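Long-range contacts in transferrin (Manduca sexta, PDB 6WB6), which binds a single ferric ion together with a carbonate anion and transports iron as a secreted insect transferrin: residues L562-G567 with F575-V580; N579-P584 with F647-T652; V424-Y429 with A583-W588; N420-F425 with L595-I600; K490-F495 with S518-Q523. All coordinates share one frame; numbering follows the deposited sequence.

Contact 1. Residues L562-G567 with F575-V580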
# COMPACT_ATOMS: atom_id res chain seq x y z
N LEU A 562 -5.34 12.19 -30.53
CA LEU A 562 -6.59 11.72 -31.12
C LEU A 562 -7.73 11.65 -30.10
O LEU A 562 -8.90 11.64 -30.50
CB LEU A 562 -6.36 10.34 -31.77
CG LEU A 562 -5.44 10.35 -33.00
CD1 LEU A 562 -4.98 8.96 -33.43
CD2 LEU A 562 -6.17 11.04 -34.14
N ASN A 563 -7.42 11.64 -28.80
CA ASN A 563 -8.48 11.63 -27.80
C ASN A 563 -9.16 12.99 -27.65
O ASN A 563 -10.31 13.05 -27.21
CB ASN A 563 -7.95 11.23 -26.44
CG ASN A 563 -6.89 12.18 -25.94
OD1 ASN A 563 -5.95 12.49 -26.67
ND2 ASN A 563 -7.04 12.67 -24.72
N ARG A 564 -8.47 14.08 -27.96
CA ARG A 564 -9.04 15.39 -27.68
C ARG A 564 -10.01 15.82 -28.77
O ARG A 564 -9.79 15.58 -29.96
CB ARG A 564 -7.94 16.43 -27.54
CG ARG A 564 -6.94 16.06 -26.49
CD ARG A 564 -5.92 17.14 -26.33
NE ARG A 564 -4.97 16.85 -25.26
CZ ARG A 564 -3.85 17.54 -25.06
NH1 ARG A 564 -3.53 18.55 -25.87
NH2 ARG A 564 -3.04 17.21 -24.06
N ASP A 565 -11.11 16.46 -28.34
CA ASP A 565 -12.04 17.05 -29.29
C ASP A 565 -11.30 17.93 -30.29
O ASP A 565 -11.53 17.85 -31.50
CB ASP A 565 -13.10 17.87 -28.55
N ALA A 566 -10.37 18.76 -29.79
CA ALA A 566 -9.60 19.67 -30.62
C ALA A 566 -8.54 18.99 -31.47
O ALA A 566 -7.94 19.66 -32.32
CB ALA A 566 -8.90 20.72 -29.75
N GLY A 567 -8.27 17.70 -31.26
CA GLY A 567 -7.14 17.11 -31.97
C GLY A 567 -5.84 17.82 -31.61
O GLY A 567 -5.64 18.30 -30.49
N PHE A 575 1.16 11.80 -22.61
CA PHE A 575 0.34 10.70 -23.12
C PHE A 575 -0.95 10.49 -22.33
O PHE A 575 -1.98 10.17 -22.94
CB PHE A 575 1.16 9.40 -23.14
CG PHE A 575 1.73 9.01 -21.81
CD1 PHE A 575 2.95 9.49 -21.40
CD2 PHE A 575 1.02 8.17 -20.96
CE1 PHE A 575 3.47 9.14 -20.16
CE2 PHE A 575 1.53 7.81 -19.74
CZ PHE A 575 2.76 8.29 -19.33
N ALA A 576 -0.95 10.70 -21.01
CA ALA A 576 -2.17 10.47 -20.24
C ALA A 576 -3.34 11.34 -20.70
O ALA A 576 -4.48 11.01 -20.37
CB ALA A 576 -1.94 10.70 -18.74
N THR A 577 -3.11 12.41 -21.46
CA THR A 577 -4.21 13.20 -22.00
C THR A 577 -4.09 13.43 -23.51
O THR A 577 -4.91 14.15 -24.08
CB THR A 577 -4.29 14.56 -21.28
OG1 THR A 577 -3.12 15.33 -21.58
CG2 THR A 577 -4.42 14.36 -19.78
N CYS A 578 -3.11 12.81 -24.16
CA CYS A 578 -2.84 12.96 -25.59
C CYS A 578 -2.55 11.55 -26.10
O CYS A 578 -1.40 11.11 -26.06
CB CYS A 578 -1.67 13.90 -25.87
SG CYS A 578 -1.38 14.17 -27.65
N ASN A 579 -3.59 10.86 -26.55
CA ASN A 579 -3.50 9.42 -26.70
C ASN A 579 -4.61 8.95 -27.63
O ASN A 579 -5.43 9.74 -28.10
CB ASN A 579 -3.62 8.73 -25.35
CG ASN A 579 -4.91 9.09 -24.62
OD1 ASN A 579 -6.01 8.70 -25.04
ND2 ASN A 579 -4.78 9.84 -23.52
N VAL A 580 -4.63 7.65 -27.86
CA VAL A 580 -5.72 6.98 -28.54
C VAL A 580 -6.66 6.33 -27.55
O VAL A 580 -7.87 6.57 -27.59
CB VAL A 580 -5.18 5.94 -29.55
CG1 VAL A 580 -6.33 5.45 -30.41
CG2 VAL A 580 -4.07 6.54 -30.38
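Asn563 and Arg564 close on the backbone carbonyl of Thr577 from opposite faces of its plane, joining two loops that flank strand 569-570 in the second transferrin-like half; the first loop carries a type I beta turn from Arg564 to Gly567. Asn563 CG stands between its own backbone N and carbonyl carbon (chi1 60°), and the amide beyond it bonds through both ends. Its ND2 gives a bond of 2.7 Å to Thr577 O, an oxygen lying in the amide plane, while its OD1 accepts from Asn579 N at 2.9 Å, with that donor above the carbonyl plane. A weak backbone bond, Asn563 N to Asn579 O, adds to this pairing. Arg564 reaches across in an extended chain and grips Thr577 side-on with two nitrogens, NE on the carbonyl oxygen and NH2 on OG1; NH2 also forms a salt bridge with Asp570. Beyond the polar part, Leu562 and Val580 lie side by side and point the same way, Leu562 CD1 being 4.0 Å from Val580 CG2. The same loops are tied covalently by the disulfide Cys561-Cys578. Asn579 is steadied within its own loop, where ND2 donates to Phe575 O at 2.9 Å, in the plane of that carbonyl.

Contact 2. Residues N579-P584 with F647-T652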
# COMPACT_ATOMS: atom_id res chain seq x y z
N ASN A 579 -3.59 10.86 -26.55
CA ASN A 579 -3.50 9.42 -26.70
C ASN A 579 -4.61 8.95 -27.63
O ASN A 579 -5.43 9.74 -28.10
CB ASN A 579 -3.62 8.73 -25.35
CG ASN A 579 -4.91 9.09 -24.62
OD1 ASN A 579 -6.01 8.70 -25.04
ND2 ASN A 579 -4.78 9.84 -23.52
N VAL A 580 -4.63 7.65 -27.86
CA VAL A 580 -5.72 6.98 -28.54
C VAL A 580 -6.66 6.33 -27.55
O VAL A 580 -7.87 6.57 -27.59
CB VAL A 580 -5.18 5.94 -29.55
CG1 VAL A 580 -6.33 5.45 -30.41
CG2 VAL A 580 -4.07 6.54 -30.38
N ALA A 581 -6.13 5.50 -26.66
CA ALA A 581 -6.92 4.87 -25.62
C ALA A 581 -6.02 4.60 -24.44
O ALA A 581 -4.81 4.36 -24.59
CB ALA A 581 -7.56 3.55 -26.10
N MET A 582 -6.62 4.59 -23.26
CA MET A 582 -5.95 4.02 -22.11
C MET A 582 -5.78 2.52 -22.31
O MET A 582 -6.65 1.86 -22.89
CB MET A 582 -6.76 4.30 -20.85
CG MET A 582 -5.99 3.95 -19.59
SD MET A 582 -6.92 4.35 -18.11
CE MET A 582 -7.89 2.87 -18.02
N ALA A 583 -4.68 2.00 -21.85
CA ALA A 583 -4.33 0.61 -22.07
C ALA A 583 -4.73 -0.21 -20.86
O ALA A 583 -4.47 0.19 -19.73
CB ALA A 583 -2.83 0.47 -22.32
N PRO A 584 -5.37 -1.36 -21.04
CA PRO A 584 -5.65 -2.21 -19.87
C PRO A 584 -4.34 -2.68 -19.27
O PRO A 584 -3.49 -3.24 -19.97
CB PRO A 584 -6.48 -3.36 -20.45
CG PRO A 584 -6.14 -3.38 -21.89
CD PRO A 584 -5.85 -1.97 -22.29
N PHE A 647 -13.70 0.57 -17.43
CA PHE A 647 -14.23 -0.76 -17.65
C PHE A 647 -15.12 -0.79 -18.89
O PHE A 647 -14.93 -1.61 -19.80
CB PHE A 647 -15.04 -1.22 -16.44
CG PHE A 647 -15.62 -2.61 -16.59
CD1 PHE A 647 -15.00 -3.56 -17.37
CD2 PHE A 647 -16.79 -2.95 -15.92
CE1 PHE A 647 -15.53 -4.83 -17.49
CE2 PHE A 647 -17.32 -4.21 -16.02
CZ PHE A 647 -16.69 -5.16 -16.82
N GLU A 648 -16.10 0.11 -18.93
CA GLU A 648 -17.08 0.07 -20.01
C GLU A 648 -16.43 0.36 -21.35
O GLU A 648 -16.74 -0.31 -22.34
CB GLU A 648 -18.21 1.05 -19.71
CG GLU A 648 -19.00 0.52 -18.53
CD GLU A 648 -20.08 1.47 -18.05
OE1 GLU A 648 -20.10 2.66 -18.45
OE2 GLU A 648 -20.91 0.98 -17.24
N LYS A 649 -15.48 1.29 -21.38
CA LYS A 649 -14.74 1.50 -22.62
C LYS A 649 -13.96 0.25 -23.02
O LYS A 649 -13.94 -0.12 -24.20
CB LYS A 649 -13.80 2.69 -22.48
CG LYS A 649 -12.90 2.80 -23.69
CD LYS A 649 -12.51 4.20 -24.05
CE LYS A 649 -11.87 4.21 -25.43
NZ LYS A 649 -10.83 5.26 -25.51
N PHE A 650 -13.33 -0.44 -22.06
CA PHE A 650 -12.60 -1.66 -22.41
C PHE A 650 -13.54 -2.71 -22.98
O PHE A 650 -13.17 -3.45 -23.89
CB PHE A 650 -11.85 -2.21 -21.19
CG PHE A 650 -10.66 -1.36 -20.75
CD1 PHE A 650 -9.85 -0.74 -21.68
CD2 PHE A 650 -10.38 -1.19 -19.41
CE1 PHE A 650 -8.78 0.03 -21.28
CE2 PHE A 650 -9.33 -0.41 -19.01
CZ PHE A 650 -8.53 0.19 -19.94
N LYS A 651 -14.77 -2.78 -22.46
CA LYS A 651 -15.74 -3.72 -23.00
C LYS A 651 -16.15 -3.36 -24.41
O LYS A 651 -16.34 -4.24 -25.26
CB LYS A 651 -16.97 -3.80 -22.10
CG LYS A 651 -16.73 -4.53 -20.80
CD LYS A 651 -18.03 -4.87 -20.11
CE LYS A 651 -18.82 -3.63 -19.76
NZ LYS A 651 -19.66 -3.88 -18.58
N THR A 652 -16.30 -2.07 -24.70
CA THR A 652 -16.69 -1.68 -26.05
C THR A 652 -15.58 -2.01 -27.03
O THR A 652 -15.83 -2.57 -28.11
CB THR A 652 -17.06 -0.20 -26.11
OG1 THR A 652 -18.09 0.08 -25.14
CG2 THR A 652 -17.58 0.19 -27.50
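A backbone oxygen, Met582 O, lies in the plane of the Phe650 ring at its edge, only 3.2 Å from CE1, while a proline covers one face of the same ring. Pro584 CB sits over the ring centre in a CH-pi contact, 4.2 Å from the centroid and 12° off the normal. Met582 crosses Phe650 at about a right angle: its chain runs extended to SD and then bends (chi3 84°), setting CE 3.4 Å from CZ of Phe650. An alanine in place of Phe650 would probably open a gap beside Met582 CE and leave Pro584 without its aromatic partner. One residue earlier on the helix, Lys649 approaches more loosely, with NZ 3.7 Å from Ala581 CB. Val580 and Ala581 both face Ala438 on strand 437-443 and form a classic beta bulge. The contact is thus helix-on-strand packing of an alpha/beta domain, with helix 644-659 laid against strand 581-582 and the residues that follow it in the second half of a bilobal transferrin.

Contact 3. Residues V424-Y429 with A583-W588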
# COMPACT_ATOMS: atom_id res chain seq x y z
N VAL A 424 -11.91 -4.49 -10.40
CA VAL A 424 -11.97 -3.80 -9.12
C VAL A 424 -10.83 -2.81 -8.96
O VAL A 424 -11.04 -1.68 -8.49
CB VAL A 424 -11.99 -4.81 -7.95
CG1 VAL A 424 -11.88 -4.08 -6.58
CG2 VAL A 424 -13.23 -5.66 -8.00
N PHE A 425 -9.62 -3.23 -9.31
CA PHE A 425 -8.46 -2.34 -9.27
C PHE A 425 -7.43 -2.89 -10.24
O PHE A 425 -7.48 -4.06 -10.63
CB PHE A 425 -7.88 -2.21 -7.87
CG PHE A 425 -7.38 -3.51 -7.31
CD1 PHE A 425 -8.22 -4.33 -6.58
CD2 PHE A 425 -6.07 -3.91 -7.52
CE1 PHE A 425 -7.77 -5.54 -6.07
CE2 PHE A 425 -5.62 -5.11 -7.01
CZ PHE A 425 -6.47 -5.92 -6.29
N HIS A 426 -6.53 -2.01 -10.65
CA HIS A 426 -5.55 -2.29 -11.69
C HIS A 426 -4.21 -1.71 -11.27
O HIS A 426 -4.12 -0.89 -10.34
CB HIS A 426 -6.00 -1.70 -13.02
CG HIS A 426 -6.18 -0.22 -12.97
ND1 HIS A 426 -7.41 0.37 -12.83
CD2 HIS A 426 -5.27 0.78 -12.99
CE1 HIS A 426 -7.26 1.68 -12.81
NE2 HIS A 426 -5.97 1.96 -12.90
N GLU A 427 -3.16 -2.14 -11.99
CA GLU A 427 -1.81 -1.63 -11.80
C GLU A 427 -1.65 -0.26 -12.43
O GLU A 427 -2.26 0.06 -13.46
CB GLU A 427 -0.78 -2.59 -12.40
CG GLU A 427 -0.58 -3.81 -11.56
CD GLU A 427 0.52 -4.74 -12.05
OE1 GLU A 427 1.02 -4.58 -13.19
OE2 GLU A 427 0.85 -5.65 -11.29
N VAL A 428 -0.87 0.57 -11.77
CA VAL A 428 -0.42 1.82 -12.37
C VAL A 428 1.10 1.81 -12.41
O VAL A 428 1.77 1.11 -11.64
CB VAL A 428 -0.95 3.06 -11.62
CG1 VAL A 428 -2.44 3.17 -11.81
CG2 VAL A 428 -0.56 3.03 -10.15
N TYR A 429 1.64 2.61 -13.31
CA TYR A 429 3.05 2.53 -13.65
C TYR A 429 3.67 3.93 -13.71
O TYR A 429 2.98 4.95 -13.64
CB TYR A 429 3.24 1.81 -14.97
CG TYR A 429 2.52 0.50 -15.03
CD1 TYR A 429 2.99 -0.60 -14.33
CD2 TYR A 429 1.37 0.35 -15.79
CE1 TYR A 429 2.35 -1.81 -14.39
CE2 TYR A 429 0.72 -0.88 -15.85
CZ TYR A 429 1.22 -1.95 -15.15
OH TYR A 429 0.60 -3.17 -15.17
N ALA A 583 -4.68 2.00 -21.85
CA ALA A 583 -4.33 0.61 -22.07
C ALA A 583 -4.73 -0.21 -20.86
O ALA A 583 -4.47 0.19 -19.73
CB ALA A 583 -2.83 0.47 -22.32
N PRO A 584 -5.37 -1.36 -21.04
CA PRO A 584 -5.65 -2.21 -19.87
C PRO A 584 -4.34 -2.68 -19.27
O PRO A 584 -3.49 -3.24 -19.97
CB PRO A 584 -6.48 -3.36 -20.45
CG PRO A 584 -6.14 -3.38 -21.89
CD PRO A 584 -5.85 -1.97 -22.29
N SER A 585 -4.15 -2.39 -17.99
CA SER A 585 -3.02 -2.88 -17.22
C SER A 585 -3.48 -4.11 -16.45
O SER A 585 -4.68 -4.33 -16.30
CB SER A 585 -2.51 -1.84 -16.23
OG SER A 585 -3.32 -1.78 -15.07
N ARG A 586 -2.53 -4.89 -15.96
CA ARG A 586 -2.91 -6.02 -15.13
C ARG A 586 -4.01 -5.58 -14.18
O ARG A 586 -3.87 -4.58 -13.47
CB ARG A 586 -1.73 -6.56 -14.34
CG ARG A 586 -2.13 -7.58 -13.32
CD ARG A 586 -0.92 -8.35 -12.79
NE ARG A 586 -0.31 -9.16 -13.84
CZ ARG A 586 0.82 -9.86 -13.70
NH1 ARG A 586 1.48 -9.88 -12.54
NH2 ARG A 586 1.28 -10.55 -14.71
N THR A 587 -5.12 -6.33 -14.19
CA THR A 587 -6.37 -5.96 -13.53
C THR A 587 -6.87 -7.12 -12.69
O THR A 587 -6.85 -8.27 -13.14
CB THR A 587 -7.44 -5.64 -14.53
OG1 THR A 587 -7.04 -4.52 -15.32
CG2 THR A 587 -8.71 -5.33 -13.83
N TRP A 588 -7.35 -6.81 -11.49
CA TRP A 588 -7.98 -7.81 -10.63
C TRP A 588 -9.49 -7.70 -10.76
O TRP A 588 -10.05 -6.59 -10.71
CB TRP A 588 -7.53 -7.66 -9.17
CG TRP A 588 -6.10 -8.09 -9.04
CD1 TRP A 588 -5.64 -9.26 -8.54
CD2 TRP A 588 -4.92 -7.33 -9.43
NE1 TRP A 588 -4.26 -9.30 -8.59
CE2 TRP A 588 -3.80 -8.13 -9.14
CE3 TRP A 588 -4.72 -6.06 -9.98
CZ2 TRP A 588 -2.49 -7.71 -9.41
CZ3 TRP A 588 -3.41 -5.63 -10.23
CH2 TRP A 588 -2.32 -6.46 -9.96
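Phe425 and Trp588 face one another as a hydrogen-bonded pair of antiparallel strands, their rings nearly parallel but slid apart. The Phe425 ring and the five-membered ring of Trp588 are inclined by 14°, with centroids 4.7 Å apart; Trp588 CB lies over the Phe425 face, offset toward the rim, in a CH-pi contact. Phe425 CG stands between its backbone N and carbonyl carbon (chi1 61°), and from there the ring extends toward Trp588. Backbone bonds from Val424 N to Trp588 O and from Trp588 N to Phe425 O fix the register of the pair.

Further along, Glu427 N donates to Arg586 O, and Ser585 OG donates to Glu427 O at 2.7 Å. Glu427 lies beside Arg586, pointing the same way, and its CG is 3.6 Å from Trp588 CH2. Its OE2 comes no nearer than 4.5 Å to Arg586 NH1 and out of the guanidinium plane, so the opposite charges are merely near each other, with no N-H directed at the oxygen. Each has another partner: Asp408 forms a salt bridge with Arg586, and Asn633 N donates to Glu427 OE2, holding the carboxylate.

Strands 422-428 and 587-590 are the two inner strands of a four-stranded antiparallel sheet, between 405-407 and 638-641, with helix 597-611 packing on Val424 and Phe425.

Contact 4. Residues N420-F425 with L595-I600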
# COMPACT_ATOMS: atom_id res chain seq x y z
N ASN A 420 -18.87 -13.17 -16.16
CA ASN A 420 -19.63 -12.10 -15.51
C ASN A 420 -18.86 -11.51 -14.33
O ASN A 420 -19.42 -11.25 -13.26
CB ASN A 420 -21.00 -12.60 -15.08
CG ASN A 420 -21.96 -11.48 -14.84
OD1 ASN A 420 -21.74 -10.35 -15.31
ND2 ASN A 420 -23.04 -11.77 -14.11
N LEU A 421 -17.57 -11.30 -14.53
CA LEU A 421 -16.73 -10.60 -13.57
C LEU A 421 -16.55 -9.16 -14.00
O LEU A 421 -16.87 -8.79 -15.13
CB LEU A 421 -15.37 -11.30 -13.44
CG LEU A 421 -15.46 -12.79 -13.15
CD1 LEU A 421 -14.08 -13.43 -13.28
CD2 LEU A 421 -16.03 -12.98 -11.77
N HIS A 422 -15.98 -8.35 -13.11
CA HIS A 422 -15.78 -6.95 -13.39
C HIS A 422 -14.52 -6.46 -12.69
O HIS A 422 -14.18 -6.96 -11.61
CB HIS A 422 -17.00 -6.13 -12.93
CG HIS A 422 -17.10 -6.00 -11.44
ND1 HIS A 422 -17.72 -6.95 -10.64
CD2 HIS A 422 -16.69 -5.02 -10.60
CE1 HIS A 422 -17.68 -6.56 -9.38
NE2 HIS A 422 -17.06 -5.39 -9.33
N PRO A 423 -13.83 -5.49 -13.25
CA PRO A 423 -12.55 -5.05 -12.66
C PRO A 423 -12.78 -4.28 -11.38
O PRO A 423 -13.74 -3.51 -11.28
CB PRO A 423 -11.92 -4.17 -13.74
CG PRO A 423 -13.03 -3.74 -14.60
CD PRO A 423 -14.15 -4.76 -14.49
N VAL A 424 -11.91 -4.49 -10.40
CA VAL A 424 -11.97 -3.80 -9.12
C VAL A 424 -10.83 -2.81 -8.96
O VAL A 424 -11.04 -1.68 -8.49
CB VAL A 424 -11.99 -4.81 -7.95
CG1 VAL A 424 -11.88 -4.08 -6.58
CG2 VAL A 424 -13.23 -5.66 -8.00
N PHE A 425 -9.62 -3.23 -9.31
CA PHE A 425 -8.46 -2.34 -9.27
C PHE A 425 -7.43 -2.89 -10.24
O PHE A 425 -7.48 -4.06 -10.63
CB PHE A 425 -7.88 -2.21 -7.87
CG PHE A 425 -7.38 -3.51 -7.31
CD1 PHE A 425 -8.22 -4.33 -6.58
CD2 PHE A 425 -6.07 -3.91 -7.52
CE1 PHE A 425 -7.77 -5.54 -6.07
CE2 PHE A 425 -5.62 -5.11 -7.01
CZ PHE A 425 -6.47 -5.92 -6.29
N LEU A 595 -18.45 -10.02 -2.14
CA LEU A 595 -17.79 -8.90 -1.47
C LEU A 595 -17.94 -7.64 -2.30
O LEU A 595 -17.88 -7.68 -3.54
CB LEU A 595 -16.30 -9.21 -1.24
CG LEU A 595 -15.95 -10.22 -0.13
CD1 LEU A 595 -16.24 -11.62 -0.55
CD2 LEU A 595 -14.49 -10.16 0.22
N SER A 596 -18.17 -6.50 -1.62
CA SER A 596 -18.22 -5.22 -2.32
C SER A 596 -16.85 -4.91 -2.92
O SER A 596 -15.82 -5.44 -2.50
CB SER A 596 -18.61 -4.10 -1.37
OG SER A 596 -17.54 -3.85 -0.46
N ASP A 597 -16.84 -4.02 -3.92
CA ASP A 597 -15.57 -3.58 -4.49
C ASP A 597 -14.68 -2.93 -3.43
O ASP A 597 -13.46 -3.13 -3.43
CB ASP A 597 -15.83 -2.64 -5.67
CG ASP A 597 -16.38 -3.38 -6.89
OD1 ASP A 597 -16.56 -4.60 -6.77
OD2 ASP A 597 -16.63 -2.77 -7.95
N VAL A 598 -15.27 -2.18 -2.51
CA VAL A 598 -14.50 -1.59 -1.41
C VAL A 598 -13.84 -2.68 -0.58
O VAL A 598 -12.63 -2.67 -0.34
CB VAL A 598 -15.41 -0.66 -0.58
CG1 VAL A 598 -14.74 -0.23 0.71
CG2 VAL A 598 -15.82 0.55 -1.43
N SER A 599 -14.62 -3.69 -0.18
CA SER A 599 -14.05 -4.77 0.62
C SER A 599 -12.94 -5.51 -0.13
O SER A 599 -11.97 -5.96 0.50
CB SER A 599 -15.16 -5.74 1.03
OG SER A 599 -15.86 -5.22 2.14
N ILE A 600 -13.02 -5.59 -1.45
CA ILE A 600 -12.04 -6.35 -2.23
C ILE A 600 -10.79 -5.52 -2.48
O ILE A 600 -9.66 -6.02 -2.40
CB ILE A 600 -12.68 -6.82 -3.54
CG1 ILE A 600 -13.69 -7.94 -3.23
CG2 ILE A 600 -11.62 -7.26 -4.53
CD1 ILE A 600 -14.30 -8.56 -4.46
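Asp597 and His422 reach toward each other tip to tip, where the first turn of helix 597-611 meets strand 422-428. Just before this turn, Ser596 occupies the N-cap position and its OG accepts from Ser599 N at 2.9 Å, closing the start of the helix. Asp597 follows with CG beside its backbone N (chi1 -72°), and the carboxylate beyond meets the imidazole. Its OD1 accepts a hydrogen bond from His422 NE2 at 2.7 Å through the syn lone pair, and lies close to the plane of the imidazole; ring and carboxylate planes are turned 31° apart. The second oxygen, OD2, is 3.0 Å from the same NE2. Asp597 also has apolar company, for Val424 CG2 is 3.7 Å from OD1 and Val424 CG1 is 3.6 Å from the backbone O of Asp597. One helical turn on, Ile600 meets the strand with its CG2 branch. It crosses Val424 at about a right angle, Ile600 CG2 to Val424 CG1 at 3.8 Å, while Phe425 approaches more distantly.

Phe647 of helix 644-659 packs against the CB of His422. A leucine in place of His422 would probably leave the Asp597 carboxylate without its imidazole donor. A carboxylate so close to the imidazole would probably favour a protonated His422, and its negative charge in the first helical turn is likely to be stabilised by the helix dipole as well.

Contact 5. Residues K490-F495 with S518-Q523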
# COMPACT_ATOMS: atom_id res chain seq x y z
N LYS A 490 -8.37 -5.62 -42.99
CA LYS A 490 -8.29 -5.14 -44.37
C LYS A 490 -8.65 -3.66 -44.44
O LYS A 490 -7.95 -2.86 -45.06
CB LYS A 490 -9.20 -5.96 -45.29
CG LYS A 490 -9.17 -5.48 -46.75
CD LYS A 490 -10.28 -6.10 -47.62
CE LYS A 490 -10.08 -5.77 -49.11
NZ LYS A 490 -10.32 -4.33 -49.47
N ASN A 491 -9.71 -3.29 -43.78
CA ASN A 491 -10.18 -1.90 -43.90
C ASN A 491 -9.19 -0.97 -43.25
O ASN A 491 -9.07 0.12 -43.78
CB ASN A 491 -11.55 -1.70 -43.37
CG ASN A 491 -12.58 -2.03 -44.40
OD1 ASN A 491 -12.55 -1.52 -45.49
ND2 ASN A 491 -13.50 -2.87 -44.04
N LEU A 492 -8.59 -1.36 -42.12
CA LEU A 492 -7.50 -0.56 -41.59
C LEU A 492 -6.49 -0.30 -42.68
O LEU A 492 -6.09 0.85 -42.92
CB LEU A 492 -6.82 -1.25 -40.40
CG LEU A 492 -5.58 -0.51 -39.87
CD1 LEU A 492 -5.98 0.85 -39.29
CD2 LEU A 492 -4.82 -1.33 -38.84
N GLY A 493 -6.10 -1.37 -43.38
CA GLY A 493 -5.15 -1.23 -44.47
C GLY A 493 -5.65 -0.26 -45.52
O GLY A 493 -4.87 0.52 -46.07
N GLU A 494 -6.96 -0.27 -45.78
CA GLU A 494 -7.50 0.64 -46.78
C GLU A 494 -7.55 2.07 -46.28
O GLU A 494 -7.52 2.99 -47.10
CB GLU A 494 -8.89 0.17 -47.22
CG GLU A 494 -8.94 -1.26 -47.79
CD GLU A 494 -8.17 -1.43 -49.11
OE1 GLU A 494 -7.59 -0.45 -49.61
OE2 GLU A 494 -8.14 -2.57 -49.64
N PHE A 495 -7.60 2.31 -44.97
CA PHE A 495 -7.47 3.68 -44.49
C PHE A 495 -6.04 4.19 -44.66
O PHE A 495 -5.81 5.26 -45.25
CB PHE A 495 -7.91 3.80 -43.04
CG PHE A 495 -7.78 5.20 -42.50
CD1 PHE A 495 -6.56 5.66 -42.02
CD2 PHE A 495 -8.86 6.05 -42.49
CE1 PHE A 495 -6.43 6.97 -41.53
CE2 PHE A 495 -8.73 7.35 -41.99
CZ PHE A 495 -7.49 7.80 -41.51
N SER A 518 -2.35 -7.80 -46.73
CA SER A 518 -0.98 -7.59 -47.21
C SER A 518 -0.53 -6.14 -47.09
O SER A 518 0.67 -5.89 -46.97
CB SER A 518 -0.86 -8.04 -48.67
OG SER A 518 -1.96 -7.57 -49.46
N LYS A 519 -1.46 -5.18 -47.14
CA LYS A 519 -1.07 -3.78 -47.01
C LYS A 519 -0.51 -3.47 -45.63
O LYS A 519 0.27 -2.52 -45.48
CB LYS A 519 -2.28 -2.88 -47.30
CG LYS A 519 -1.92 -1.49 -47.85
CD LYS A 519 -3.08 -0.88 -48.63
CE LYS A 519 -3.22 -1.56 -49.99
NZ LYS A 519 -4.63 -1.78 -50.38
N LEU A 520 -0.89 -4.24 -44.62
CA LEU A 520 -0.53 -3.97 -43.23
C LEU A 520 0.84 -4.48 -42.84
O LEU A 520 1.26 -4.26 -41.70
CB LEU A 520 -1.61 -4.55 -42.33
CG LEU A 520 -2.91 -3.82 -42.63
CD1 LEU A 520 -4.06 -4.61 -42.14
CD2 LEU A 520 -2.94 -2.40 -42.02
N LYS A 521 1.56 -5.14 -43.74
CA LYS A 521 2.97 -5.45 -43.53
C LYS A 521 3.82 -4.81 -44.61
O LYS A 521 5.01 -5.10 -44.70
CB LYS A 521 3.20 -6.97 -43.49
N LYS A 522 3.23 -3.93 -45.42
CA LYS A 522 3.93 -3.44 -46.60
C LYS A 522 5.13 -2.57 -46.22
O LYS A 522 6.15 -2.59 -46.92
CB LYS A 522 2.96 -2.66 -47.50
CG LYS A 522 3.53 -2.30 -48.86
CD LYS A 522 2.44 -2.02 -49.91
CE LYS A 522 1.97 -0.59 -49.88
NZ LYS A 522 3.03 0.33 -50.40
N GLN A 523 5.03 -1.81 -45.14
CA GLN A 523 6.04 -0.82 -44.77
C GLN A 523 7.06 -1.35 -43.77
O GLN A 523 7.85 -0.57 -43.24
CB GLN A 523 5.39 0.43 -44.19
CG GLN A 523 4.51 1.15 -45.16
CD GLN A 523 5.28 1.55 -46.38
OE1 GLN A 523 5.04 1.04 -47.47
NE2 GLN A 523 6.23 2.44 -46.20
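Leu520, Lys519 and Gly493 bury the most surface here. Leu520 places CD2 directly on the helix backbone, 3.5 Å from Gly493 CA, and the same methyl meets Leu492 CD2 at 3.8 Å as the two leucines cross. Lys519 lays its aliphatic chain beside the helix, CD being 3.4 Å from Gly493 O. A CB at Gly493 would point at the opposing segment and lie about 3.4 Å from both Leu520 CG and Lys519 CB, and 3.1 Å from Lys490 O, a tight fit consistent with the close approach made at this glycine. Here a 3-10 segment, 518-520, packs against helix 488-495 in the second transferrin-like half, and backbone bonds between Lys519 and Ser500 and between Leu520 and Leu502 join it to strand 499-501 and the residue following it. Leu492 also touches Leu474 and Leu477 of helix 467-479. Beyond CD the Lys519 chain bends (chi3 -75°), and its NZ forms a salt bridge with Glu494 OE1 at 3.3 Å, the hydrogen bond within it weak and the two side chains crossing at about a right angle. Glu494 is shared: Lys490 NZ, one helical turn earlier, holds OE2 of Glu494 at 2.8 Å from the anti side, 28° out of the carboxylate plane.

In the fold
All five contacts belong to the second transferrin-like half, away from the iron and carbonate site. Contacts 3 and 4 are buried and share strand 422-428, one pairing it with strand 587-590, the other setting helix 597-611 against it; aromatic packing and backbone bonds serve the first, a histidine-carboxylate pair and aliphatic packing the second. Contact 2 is partly buried and almost wholly apolar. It shares Ala583 and Pro584 with contact 3, and its Phe647 touches contact 4 at Pro423. Contact 1, also partly buried, joins it through Asn579 and Val580 but relies on side-chain amide and guanidinium bonds between loops. Contact 5 lies farthest out, pairing a buried leucine patch with a lysine-glutamate salt-bridge network beside it.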